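Local structure of exported gluconolactonase (Xanthomonas campestris pv. campestris, 3DR2) at residues A[13-18]-A[36-41]; A[66-71]-A[78-83]. The protein probably hydrolyses glucono-lactone to gluconate, as a calcium-binding, six-bladed beta-propeller enzyme of the SMP-30/gluconolactonase family that forms a dimer. All coordinates share one frame; numbering follows the deposited sequence.

Contact 1 of 2, residues A[13-18]-A[36-41]; sequences AVPADC and RLLTLY
L37 carries CG anti to its backbone N (chi1 -170°), and its CD2 lies 3.9 Å from A16 CB and also meets C18 SG; T39 has OG1 anti to its carbonyl carbon (chi1 -61°), where it packs against A16 CB and CA. A16 CB touches both L37 CD2 and T39 OG1, which approach it from different directions. Three backbone hydrogen bonds define the antiparallel pairing. T39 N gives the shortest, to V14 O (2.7 Å), while the return bond from V14 N to T39 O is weak at 3.4 Å. Beyond the P15-L38 non-hydrogen-bonded pair, A16 N reaches L37 O at 2.9 Å, nearly straight at 176° but tilted out of the carbonyl plane. L37 O also accepts from a water that donates to A16 O. A second water donates to P15 O and lies 2.6 Å from T39 OG1. Toward the A13 end, A13 CB packs on L40 CD2 (3.7 Å); midway, P15 CG meets L38 CD1. Backbone bonds of L38 with M301 and L40 with L299 place 38-41 between 14-15 and 298-303. An N-terminal strand thus completes a C-terminal blade, consistent with beta-propeller velcro closure, and 14-15 adds a fifth, edge strand within this chain.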
# COMPACT_ATOMS: atom_id res chain seq x y z
N ALA A 13 -18.52 -10.76 12.09
CA ALA A 13 -17.43 -11.28 11.28
C ALA A 13 -18.03 -12.28 10.30
O ALA A 13 -19.15 -12.75 10.48
CB ALA A 13 -16.41 -11.97 12.18
N VAL A 14 -17.27 -12.59 9.26
CA VAL A 14 -17.70 -13.53 8.24
C VAL A 14 -16.75 -14.72 8.25
O VAL A 14 -15.53 -14.53 8.33
CB VAL A 14 -17.69 -12.85 6.85
CG1 VAL A 14 -18.10 -13.85 5.78
CG2 VAL A 14 -18.64 -11.66 6.85
N PRO A 15 -17.27 -15.95 8.19
CA PRO A 15 -16.38 -17.12 8.19
C PRO A 15 -15.38 -17.05 7.05
O PRO A 15 -15.71 -16.63 5.95
CB PRO A 15 -17.35 -18.29 8.03
CG PRO A 15 -18.59 -17.78 8.71
CD PRO A 15 -18.68 -16.38 8.18
N ALA A 16 -14.14 -17.45 7.33
CA ALA A 16 -13.09 -17.43 6.32
C ALA A 16 -13.24 -18.61 5.37
O ALA A 16 -13.70 -19.67 5.77
CB ALA A 16 -11.72 -17.46 6.99
N ASP A 17 -12.86 -18.41 4.11
CA ASP A 17 -12.96 -19.47 3.13
C ASP A 17 -11.67 -20.28 3.11
O ASP A 17 -10.76 -20.02 2.32
CB ASP A 17 -13.24 -18.89 1.74
CG ASP A 17 -13.61 -19.95 0.73
OD1 ASP A 17 -14.00 -19.59 -0.41
OD2 ASP A 17 -13.52 -21.15 1.06
N CYS A 18 -11.59 -21.27 3.99
CA CYS A 18 -10.43 -22.13 4.09
C CYS A 18 -10.80 -23.43 4.79
O CYS A 18 -11.89 -23.56 5.35
CB CYS A 18 -9.31 -21.41 4.86
SG CYS A 18 -9.73 -20.93 6.55
N ARG A 36 -13.91 -22.39 14.13
CA ARG A 36 -13.68 -22.14 12.71
C ARG A 36 -13.15 -20.72 12.56
O ARG A 36 -13.55 -19.82 13.30
CB ARG A 36 -14.99 -22.31 11.92
CG ARG A 36 -15.46 -23.75 11.81
CD ARG A 36 -14.54 -24.57 10.91
NE ARG A 36 -14.95 -25.97 10.82
CZ ARG A 36 -14.82 -26.86 11.80
NH1 ARG A 36 -14.29 -26.51 12.96
NH2 ARG A 36 -15.22 -28.11 11.61
N LEU A 37 -12.24 -20.51 11.61
CA LEU A 37 -11.64 -19.20 11.40
C LEU A 37 -12.60 -18.16 10.84
O LEU A 37 -13.42 -18.47 9.97
CB LEU A 37 -10.43 -19.32 10.46
CG LEU A 37 -9.55 -18.08 10.32
CD1 LEU A 37 -8.77 -17.86 11.61
CD2 LEU A 37 -8.58 -18.26 9.16
N LEU A 38 -12.49 -16.93 11.34
CA LEU A 38 -13.32 -15.82 10.89
C LEU A 38 -12.47 -14.72 10.29
O LEU A 38 -11.28 -14.60 10.58
CB LEU A 38 -14.10 -15.21 12.07
CG LEU A 38 -15.14 -16.04 12.82
CD1 LEU A 38 -16.21 -16.51 11.85
CD2 LEU A 38 -14.48 -17.21 13.49
N THR A 39 -13.10 -13.90 9.44
CA THR A 39 -12.42 -12.77 8.82
C THR A 39 -12.94 -11.51 9.49
O THR A 39 -14.14 -11.24 9.47
CB THR A 39 -12.73 -12.70 7.31
OG1 THR A 39 -12.27 -13.90 6.68
CG2 THR A 39 -12.04 -11.49 6.68
N LEU A 40 -12.03 -10.73 10.08
CA LEU A 40 -12.41 -9.50 10.77
C LEU A 40 -12.18 -8.26 9.91
O LEU A 40 -12.81 -7.23 10.12
CB LEU A 40 -11.62 -9.35 12.07
CG LEU A 40 -11.75 -10.49 13.09
CD1 LEU A 40 -10.91 -10.18 14.33
CD2 LEU A 40 -13.21 -10.65 13.48
N TYR A 41 -11.27 -8.37 8.95
CA TYR A 41 -10.96 -7.26 8.06
C TYR A 41 -10.30 -7.84 6.82
O TYR A 41 -9.55 -8.81 6.92
CB TYR A 41 -9.99 -6.29 8.75
CG TYR A 41 -9.81 -4.96 8.06
CD1 TYR A 41 -10.79 -3.97 8.14
CD2 TYR A 41 -8.63 -4.66 7.36
CE1 TYR A 41 -10.61 -2.72 7.54
CE2 TYR A 41 -8.44 -3.42 6.76
CZ TYR A 41 -9.44 -2.45 6.86
OH TYR A 41 -9.25 -1.20 6.30
O HOH W 1 -14.25 -14.21 5.03
O HOH W 2 -14.28 -20.51 8.37

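Contact 2 of 2, residues A[66-71]-A[78-83]; sequences GRRVLG and VDVLLD
The R68 and D83 side chains run alongside each other in one direction, their guanidinium and carboxylate planes 29° apart, and a salt bridge links R68 NE to D83 OD1 at 2.9 Å. The acid oxygen sits at the guanidinium edge, 15° out of its plane, and is met nearly along its C-O axis. V80 CG2 rests over one guanidinium face, 3.7 Å from R68 NE. A water in the guanidinium plane accepts from R68 NH2 and donates to D83 OD2, giving the pair a second, solvent-mediated link. R68 NH2 also donates to G159 O, and NH1 to P156 O, both of the second subunit. D83 OD1 is shared between R68 NE and R67 NH1 of the second subunit.

The backbone evidence is a ladder with one fault. V69 N donates to L82 O at 2.9 Å, and V69 O receives two donors: L82 N in the carbonyl plane, on a lone pair, and L81 N at 2.8 Å, nearly along the C=O axis. That double acceptance marks a classic beta bulge at L81 and L82, shifting the register by one. Beyond it G71 and D79 exchange two bonds, N to O each way; the C=O...N angle at D79 O is 161°.

Side chains follow the two faces. V69 CB packs on L82 CB (3.7 Å) and L81 CD1 lies over G71 CA, while on the other face L70 CD2 touches V80 CG2 at 3.9 Å. D79 OD2 forms a salt bridge with R73. The two segments belong to the hairpin 68-73/78-83, flanked by strand 58-63, whose W61 bonds to L70 through the backbone, and by strand 6-8, whose V7 and R8 bond to V78.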
# COMPACT_ATOMS: atom_id res chain seq x y z
N GLY A 66 0.24 -0.09 3.56
CA GLY A 66 -0.74 0.98 3.54
C GLY A 66 -0.39 2.10 4.51
O GLY A 66 -1.07 3.12 4.56
N ARG A 67 0.67 1.89 5.28
CA ARG A 67 1.15 2.88 6.24
C ARG A 67 0.13 3.34 7.26
O ARG A 67 -0.11 4.54 7.45
CB ARG A 67 1.74 4.06 5.47
CG ARG A 67 2.74 3.59 4.41
CD ARG A 67 3.29 4.72 3.55
NE ARG A 67 4.16 5.62 4.30
CZ ARG A 67 4.94 6.54 3.74
NH1 ARG A 67 4.96 6.68 2.42
NH2 ARG A 67 5.70 7.32 4.50
N ARG A 68 -0.46 2.37 7.94
CA ARG A 68 -1.44 2.63 8.98
C ARG A 68 -1.32 1.60 10.08
O ARG A 68 -0.84 0.50 9.85
CB ARG A 68 -2.86 2.53 8.43
CG ARG A 68 -3.36 3.72 7.64
CD ARG A 68 -4.75 3.41 7.11
NE ARG A 68 -5.47 4.59 6.65
CZ ARG A 68 -6.42 4.57 5.71
NH1 ARG A 68 -6.74 3.42 5.14
NH2 ARG A 68 -7.05 5.67 5.37
N VAL A 69 -1.74 1.98 11.28
CA VAL A 69 -1.81 1.07 12.42
C VAL A 69 -3.32 1.10 12.69
O VAL A 69 -3.88 2.16 12.98
CB VAL A 69 -1.06 1.58 13.65
CG1 VAL A 69 -1.44 0.74 14.86
CG2 VAL A 69 0.45 1.48 13.42
N LEU A 70 -3.96 -0.05 12.55
CA LEU A 70 -5.41 -0.17 12.72
C LEU A 70 -5.81 -0.76 14.06
O LEU A 70 -5.00 -1.41 14.73
CB LEU A 70 -5.97 -1.06 11.61
CG LEU A 70 -5.57 -0.62 10.20
CD1 LEU A 70 -5.92 -1.69 9.19
CD2 LEU A 70 -6.26 0.70 9.87
N GLY A 71 -7.06 -0.53 14.44
CA GLY A 71 -7.57 -1.05 15.70
C GLY A 71 -8.93 -1.70 15.53
O GLY A 71 -9.89 -1.06 15.10
N VAL A 78 -13.41 -1.15 12.86
CA VAL A 78 -11.96 -1.04 12.68
C VAL A 78 -11.70 0.44 12.44
O VAL A 78 -12.27 1.05 11.53
CB VAL A 78 -11.44 -1.86 11.48
CG1 VAL A 78 -9.93 -1.68 11.35
CG2 VAL A 78 -11.76 -3.34 11.67
N ASP A 79 -10.86 1.03 13.29
CA ASP A 79 -10.51 2.44 13.20
C ASP A 79 -9.02 2.59 12.91
O ASP A 79 -8.23 1.71 13.19
CB ASP A 79 -10.80 3.14 14.53
CG ASP A 79 -12.27 3.14 14.88
OD1 ASP A 79 -13.07 3.55 14.01
OD2 ASP A 79 -12.62 2.75 16.01
N VAL A 80 -8.66 3.73 12.33
CA VAL A 80 -7.25 4.00 12.06
C VAL A 80 -6.71 4.65 13.33
O VAL A 80 -7.15 5.74 13.72
CB VAL A 80 -7.08 4.99 10.88
CG1 VAL A 80 -5.60 5.31 10.68
CG2 VAL A 80 -7.66 4.38 9.60
N LEU A 81 -5.77 3.97 13.99
CA LEU A 81 -5.16 4.48 15.22
C LEU A 81 -3.99 5.41 14.92
O LEU A 81 -3.82 6.43 15.59
CB LEU A 81 -4.69 3.31 16.10
CG LEU A 81 -5.78 2.34 16.59
CD1 LEU A 81 -5.14 1.19 17.37
CD2 LEU A 81 -6.77 3.09 17.47
N LEU A 82 -3.19 5.04 13.92
CA LEU A 82 -2.05 5.85 13.50
C LEU A 82 -2.10 5.88 11.97
O LEU A 82 -2.16 4.83 11.34
CB LEU A 82 -0.73 5.23 13.97
CG LEU A 82 -0.49 5.24 15.48
CD1 LEU A 82 0.79 4.50 15.80
CD2 LEU A 82 -0.42 6.66 15.98
N ASP A 83 -2.06 7.07 11.38
CA ASP A 83 -2.14 7.21 9.93
C ASP A 83 -0.85 7.74 9.31
O ASP A 83 -0.06 8.41 9.97
CB ASP A 83 -3.32 8.13 9.58
CG ASP A 83 -3.76 8.00 8.13
OD1 ASP A 83 -3.87 6.85 7.63
OD2 ASP A 83 -4.02 9.04 7.50
O HOH W 3 -6.60 8.28 6.22

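Overall arrangement
Contacts 1 and 2 belong to two sheets of the propeller, their centres about 20 Å apart, and follow one another along the chain. Y41 at the end of 36-41 joins them directly: its CD1 lies 3.7 Å from V78 CG2 and its CE2 3.9 Å from L70 CD1, so one aromatic side chain packs against both strands of the hairpin. Contact 2 lies at the dimer interface through R67, R68 and D83; contact 1 reaches it only through Y41. A calcium ion lies about 4 Å from the D83 side chain, which is not among the ligands E48, N134, N191 and D242 of what is probably the active-site calcium; both contacts lie apart from these residues.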